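Local coordinates for protein bottromycin amidohydrolase (Streptomyces purpureus, PDB 6I5S) that probably hydrolyses an amide bond next to a thiazoline during bottromycin biosynthesis, using a two-zinc centre, and so acts as a gatekeeper of the pathway, at residues E29-A32 with D33-R36. Sequence-based numbering, arbitrary orientation.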
loop_
_atom_site.group_PDB
_atom_site.type_symbol
_atom_site.label_atom_id
_atom_site.label_comp_id
_atom_site.label_asym_id
_atom_site.label_seq_id
_atom_site.Cartn_x
_atom_site.Cartn_y
_atom_site.Cartn_z
ATOM N N GLU A 29 5.143 13.509 -16.622
ATOM C CA GLU A 29 5.908 14.776 -16.740
ATOM C C GLU A 29 5.037 15.918 -17.235
ATOM O O GLU A 29 5.107 17.023 -16.692
ATOM C CB GLU A 29 7.089 14.573 -17.668
ATOM C CG GLU A 29 8.147 13.697 -17.052
ATOM C CD GLU A 29 9.448 13.603 -17.882
ATOM O OE1 GLU A 29 9.484 14.070 -19.042
ATOM O OE2 GLU A 29 10.449 13.058 -17.365
ATOM N N ARG A 30 4.180 15.661 -18.239
ATOM C CA ARG A 30 3.295 16.713 -18.756
ATOM C C ARG A 30 2.326 17.181 -17.688
ATOM O O ARG A 30 2.073 18.379 -17.552
ATOM C CB ARG A 30 2.507 16.220 -19.971
ATOM C CG ARG A 30 3.314 16.138 -21.263
ATOM C CD ARG A 30 2.415 15.880 -22.522
ATOM N NE ARG A 30 1.540 14.714 -22.343
ATOM C CZ ARG A 30 1.852 13.468 -22.683
ATOM N NH1 ARG A 30 3.019 13.206 -23.252
ATOM N NH2 ARG A 30 0.999 12.478 -22.446
ATOM N N LEU A 31 1.759 16.236 -16.934
ATOM C CA LEU A 31 0.830 16.581 -15.869
ATOM C C LEU A 31 1.477 17.433 -14.787
ATOM O O LEU A 31 0.776 18.219 -14.138
ATOM C CB LEU A 31 0.212 15.285 -15.273
ATOM C CG LEU A 31 -0.713 14.581 -16.275
ATOM C CD1 LEU A 31 -0.971 13.135 -15.801
ATOM C CD2 LEU A 31 -2.052 15.313 -16.476
ATOM N N ALA A 32 2.817 17.334 -14.595
ATOM C CA ALA A 32 3.462 18.076 -13.523
ATOM C C ALA A 32 3.581 19.555 -13.860
ATOM O O ALA A 32 3.932 20.358 -12.988
ATOM C CB ALA A 32 4.815 17.449 -13.223
ATOM N N ASP A 33 3.288 19.924 -15.094
ATOM C CA ASP A 33 3.246 21.323 -15.505
ATOM C C ASP A 33 1.905 21.961 -15.213
ATOM O O ASP A 33 1.666 23.112 -15.606
ATOM C CB ASP A 33 3.570 21.449 -17.001
ATOM C CG ASP A 33 5.034 21.338 -17.315
ATOM O OD1 ASP A 33 5.870 21.634 -16.439
ATOM O OD2 ASP A 33 5.347 20.971 -18.465
ATOM N N ARG A 34 1.024 21.277 -14.551
ATOM C CA ARG A 34 -0.320 21.816 -14.396
ATOM C C ARG A 34 -0.369 22.779 -13.219
ATOM O O ARG A 34 0.553 22.795 -12.382
ATOM C CB ARG A 34 -1.304 20.692 -14.183
ATOM C CG ARG A 34 -1.596 19.917 -15.436
ATOM C CD ARG A 34 -2.932 19.384 -15.317
ATOM N NE ARG A 34 -3.375 18.752 -16.543
ATOM C CZ ARG A 34 -4.370 17.877 -16.558
ATOM N NH1 ARG A 34 -5.031 17.617 -15.453
ATOM N NH2 ARG A 34 -4.736 17.298 -17.674
ATOM N N PRO A 35 -1.439 23.576 -13.118
ATOM C CA PRO A 35 -1.581 24.488 -11.973
ATOM C C PRO A 35 -1.641 23.716 -10.662
ATOM O O PRO A 35 -2.229 22.625 -10.587
ATOM C CB PRO A 35 -2.911 25.209 -12.263
ATOM C CG PRO A 35 -3.117 25.063 -13.698
ATOM C CD PRO A 35 -2.541 23.756 -14.096
ATOM N N ARG A 36 -1.041 24.290 -9.610
ATOM C CA ARG A 36 -1.123 23.679 -8.277
ATOM C C ARG A 36 -1.858 24.584 -7.304
ATOM O O ARG A 36 -1.737 24.425 -6.082
ATOM C CB ARG A 36 0.260 23.319 -7.741
ATOM C CG ARG A 36 0.902 22.205 -8.575
ATOM C CD ARG A 36 2.349 21.961 -8.204
ATOM N NE ARG A 36 2.984 21.108 -9.214
ATOM C CZ ARG A 36 3.221 19.804 -9.117
ATOM N NH1 ARG A 36 2.847 19.101 -8.051
ATOM N NH2 ARG A 36 3.772 19.187 -10.163
HETATM O O HOH W 1 7.154 18.528 -16.120
HETATM O O HOH W 2 2.999 22.848 -11.713
#
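L31 lies alongside R34, the two side chains running the same way, and its CD2 sits over the middle of the guanidinium face, 3.5 Å from R34 CZ. R34 reaches that spot because CG stands anti to its own carbonyl carbon (chi1 -74°) and the chain then runs extended as far as NE. From beyond the turn, D433 makes a salt bridge with NH1, and V427 touches the side chain. A leucine in place of R34 would probably leave the D433 carboxylate without its mate and L31 CD2 without the flat surface it packs against.

Two backbone bonds close the turn: R34 N to L31 O and D33 N to R30 O, both 3.1 Å. D33 also packs its CB against that same R30 O, at 3.5 Å.

A32, the buried residue here, has its carbonyl oxygen gripped by a side chain from further along the loop. The extended R36 side chain brings NH2 within 3.1 Å of A32 O, in the carbonyl plane on a lone pair, with a fairly straight N-H (160°). The A32 methyl lies at the edge of the same guanidinium, in its plane, with CB 3.7 Å from R36 NH2. One water links the three groups, donating to A32 O and to R34 O and accepting from R36 NE, so two donors grip the A32 oxygen. NH1 of R36 goes elsewhere, to the D425 carbonyl.

Far from the zinc ions, the chain here leaves helix 23-31 by a type I beta turn from L31 to R34 and runs on toward strand 38-41.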